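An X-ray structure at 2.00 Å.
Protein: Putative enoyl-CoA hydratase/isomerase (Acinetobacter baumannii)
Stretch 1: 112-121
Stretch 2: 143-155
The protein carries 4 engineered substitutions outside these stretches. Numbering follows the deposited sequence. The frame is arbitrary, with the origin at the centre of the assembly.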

# COMPACT_ATOMS: atom_id res chain seq x y z
N GLY A 112 0.55 -11.22 -17.75
CA GLY A 112 -0.92 -11.09 -17.74
C GLY A 112 -1.46 -11.76 -16.49
O GLY A 112 -1.20 -11.31 -15.37
N ILE A 113 -2.19 -12.86 -16.67
CA ILE A 113 -2.54 -13.70 -15.54
C ILE A 113 -1.32 -14.22 -14.72
O ILE A 113 -1.47 -14.56 -13.56
N GLY A 114 -0.13 -14.30 -15.33
CA GLY A 114 1.09 -14.67 -14.58
C GLY A 114 1.44 -13.64 -13.51
O GLY A 114 2.06 -14.00 -12.50
N VAL A 115 1.04 -12.39 -13.71
CA VAL A 115 1.15 -11.38 -12.65
C VAL A 115 -0.14 -11.31 -11.78
O VAL A 115 -0.03 -11.20 -10.55
N THR A 116 -1.34 -11.29 -12.38
CA THR A 116 -2.55 -11.07 -11.53
C THR A 116 -2.85 -12.24 -10.57
O THR A 116 -3.43 -12.02 -9.52
N ILE A 117 -2.47 -13.47 -10.93
CA ILE A 117 -2.61 -14.59 -10.01
C ILE A 117 -1.72 -14.43 -8.76
O ILE A 117 -2.06 -14.94 -7.68
N LEU A 118 -0.60 -13.70 -8.87
CA LEU A 118 0.29 -13.44 -7.72
C LEU A 118 -0.45 -12.67 -6.64
O LEU A 118 -0.15 -12.80 -5.44
N LEU A 119 -1.41 -11.86 -7.06
CA LEU A 119 -2.22 -11.09 -6.12
C LEU A 119 -3.25 -11.94 -5.39
O LEU A 119 -3.87 -11.45 -4.42
N GLN A 120 -3.45 -13.17 -5.83
CA GLN A 120 -4.20 -14.13 -5.03
C GLN A 120 -3.34 -15.04 -4.13
O GLN A 120 -3.88 -15.79 -3.32
N ALA A 121 -2.02 -15.07 -4.31
CA ALA A 121 -1.19 -15.97 -3.52
C ALA A 121 -0.82 -15.29 -2.20
O ALA A 121 -0.74 -14.07 -2.15
N PRO A 143 -8.21 -4.18 -16.83
CA PRO A 143 -7.64 -5.04 -15.75
C PRO A 143 -8.38 -6.37 -15.54
O PRO A 143 -9.59 -6.46 -15.85
N GLU A 144 -7.68 -7.40 -15.02
CA GLU A 144 -8.39 -8.57 -14.46
C GLU A 144 -7.77 -9.05 -13.16
O GLU A 144 -6.76 -8.51 -12.72
N GLY A 145 -8.38 -10.04 -12.53
CA GLY A 145 -7.90 -10.55 -11.24
C GLY A 145 -8.03 -9.60 -10.06
O GLY A 145 -7.43 -9.82 -9.01
N GLY A 146 -8.80 -8.53 -10.21
CA GLY A 146 -9.00 -7.61 -9.13
C GLY A 146 -7.86 -6.63 -9.01
O GLY A 146 -7.77 -5.91 -8.02
N ALA A 147 -6.98 -6.60 -10.02
CA ALA A 147 -5.76 -5.83 -9.96
C ALA A 147 -6.01 -4.34 -9.88
O ALA A 147 -5.21 -3.60 -9.28
N SER A 148 -7.12 -3.87 -10.47
CA SER A 148 -7.45 -2.44 -10.31
C SER A 148 -7.53 -2.03 -8.85
O SER A 148 -7.32 -0.87 -8.54
N GLN A 149 -7.82 -2.97 -7.95
CA GLN A 149 -7.82 -2.66 -6.53
C GLN A 149 -6.69 -3.33 -5.75
O GLN A 149 -6.03 -2.65 -4.96
N LEU A 150 -6.46 -4.62 -5.98
CA LEU A 150 -5.38 -5.36 -5.29
C LEU A 150 -3.96 -4.88 -5.61
O LEU A 150 -3.11 -4.82 -4.70
N LEU A 151 -3.69 -4.53 -6.87
CA LEU A 151 -2.33 -4.01 -7.18
C LEU A 151 -2.15 -2.59 -6.60
O LEU A 151 -1.09 -2.23 -6.13
N VAL A 152 -3.19 -1.75 -6.64
CA VAL A 152 -3.08 -0.43 -6.00
C VAL A 152 -2.77 -0.60 -4.50
O VAL A 152 -1.94 0.11 -3.90
N LYS A 153 -3.44 -1.54 -3.86
CA LYS A 153 -3.18 -1.79 -2.42
C LYS A 153 -1.77 -2.38 -2.16
O LYS A 153 -1.08 -1.97 -1.23
N GLN A 154 -1.35 -3.33 -2.99
CA GLN A 154 -0.08 -4.04 -2.77
C GLN A 154 1.13 -3.17 -3.16
O GLN A 154 2.15 -3.17 -2.47
N ALA A 155 1.00 -2.41 -4.25
CA ALA A 155 2.15 -1.65 -4.78
C ALA A 155 2.08 -0.16 -4.51
O ALA A 155 3.07 0.53 -4.72

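The two stretches come closest where Thr116 faces Gly145, their CA atoms 5.4 Å apart, and diverge slightly to 6.6 Å between the CA atoms of Leu119 and Leu150. The narrow end is possible because Gly145 has no side chain: an ideal CB there would point toward stretch 1 and lie 2.8 Å from Thr116 CB, a clash. Thr116 fills that hollow. Its CA-to-CB bond points toward stretch 2, and with chi1 in p its CG2 sits 3.4 Å from Glu144 O and 4.1 Å from Ala147 CB. Its OG1 is 3.7 Å from Glu144 OE2, with no hydrogen bond between them, and this hydroxyl is buried without a partner in the model. Glu144 sets out sideways, but its carboxylate comes nearer, bringing OE2 to 4.0 Å from Ile113 CB.

Leu119 is the main bump, with 102 Å² covered by the other stretch, the largest share of any residue here. Its CA-to-CB bond points toward stretch 2, and its m,t rotamer lodges the side chain against the helix beginning at Ala147. CD1 reaches Ala147 CB at 3.9 Å and Leu151 CB at 4.2 Å, while CD2 lies 4.1 Å from Gln154 CB. Leu150, also m,t and also directed toward its partner stretch, returns the contact: its CD1 lies 4.1 Å from Leu119 CB and 3.9 Å from Leu119 O.

Gln120 supplies the polar link. Its CA-to-CB bond runs sideways, yet bends at chi1 -34° and chi2 -50° bring the amide closer. NE2 donates to Gly145 O at 2.9 Å, with an N-H...O angle of 134°, and to Thr116 O at 3.2 Å and 142°. The same NE2 is 3.9 Å from Leu150 CD1, placing the amide beside the apolar contact. Together the stretches bury 414 Å², both sides summed.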

# COMPACT_ATOMS: atom_id res chain seq x y z
CB ILE A 113 -3.37 -14.91 -16.01
CG1 ILE A 113 -3.90 -15.65 -14.77
CG2 ILE A 113 -2.52 -15.87 -16.85
CD1 ILE A 113 -5.37 -15.88 -14.79
CB VAL A 115 1.39 -9.94 -13.20
CG1 VAL A 115 1.34 -8.87 -12.07
CG2 VAL A 115 2.77 -9.80 -13.84
CB THR A 116 -3.77 -10.75 -12.36
OG1 THR A 116 -4.05 -11.87 -13.22
CG2 THR A 116 -3.55 -9.47 -13.21
CB ILE A 117 -2.39 -15.98 -10.70
CG1 ILE A 117 -2.97 -17.07 -9.80
CG2 ILE A 117 -0.88 -16.24 -10.91
CD1 ILE A 117 -3.74 -18.12 -10.44
CB LEU A 118 1.51 -12.62 -8.16
CG LEU A 118 2.32 -13.25 -9.29
CD1 LEU A 118 3.52 -12.37 -9.55
CD2 LEU A 118 2.71 -14.71 -8.88
CB LEU A 119 -2.95 -9.95 -6.83
CG LEU A 119 -2.02 -8.91 -7.46
CD1 LEU A 119 -2.87 -8.10 -8.49
CD2 LEU A 119 -1.33 -8.01 -6.43
CB GLN A 120 -5.11 -15.02 -5.92
CG GLN A 120 -5.71 -14.37 -7.17
CD GLN A 120 -6.38 -13.06 -6.91
OE1 GLN A 120 -7.07 -12.86 -5.90
NE2 GLN A 120 -6.19 -12.13 -7.83
CB ALA A 121 0.12 -16.34 -4.30
CB PRO A 143 -7.83 -4.16 -14.50
CG PRO A 143 -7.66 -2.71 -15.08
CD PRO A 143 -8.44 -2.79 -16.40
CB GLU A 144 -8.55 -9.74 -15.47
CG GLU A 144 -7.36 -10.00 -16.39
CD GLU A 144 -7.17 -11.50 -16.71
OE1 GLU A 144 -7.99 -12.06 -17.49
OE2 GLU A 144 -6.17 -12.10 -16.24
CB ALA A 147 -4.86 -6.16 -11.19
CB SER A 148 -8.75 -2.04 -11.03
OG SER A 148 -9.84 -2.82 -10.53
CB GLN A 149 -9.21 -2.99 -5.86
CG GLN A 149 -10.31 -2.04 -6.35
CD GLN A 149 -11.67 -2.33 -5.67
OE1 GLN A 149 -11.71 -2.82 -4.56
NE2 GLN A 149 -12.76 -2.02 -6.37
CB LEU A 150 -5.47 -6.87 -5.56
CG LEU A 150 -6.79 -7.53 -5.15
CD1 LEU A 150 -6.71 -9.01 -5.59
CD2 LEU A 150 -7.01 -7.40 -3.67
CB LEU A 151 -2.09 -3.97 -8.73
CG LEU A 151 -0.63 -3.64 -9.13
CD1 LEU A 151 0.36 -4.71 -8.59
CD2 LEU A 151 -0.47 -3.52 -10.68
CB VAL A 152 -4.41 0.42 -6.16
CG1 VAL A 152 -4.41 1.64 -5.20
CG2 VAL A 152 -4.58 0.86 -7.56
CB LYS A 153 -4.26 -2.70 -1.82
CG LYS A 153 -5.61 -1.92 -1.60
CD LYS A 153 -6.74 -2.85 -1.08
CE LYS A 153 -8.10 -2.12 -1.19
NZ LYS A 153 -9.24 -2.97 -0.72
CB GLN A 154 -0.09 -5.36 -3.56
CG GLN A 154 1.23 -6.20 -3.49
CD GLN A 154 1.57 -6.74 -2.10
OE1 GLN A 154 1.18 -7.85 -1.76
NE2 GLN A 154 2.34 -5.99 -1.31
CB ALA A 155 2.32 -1.91 -6.27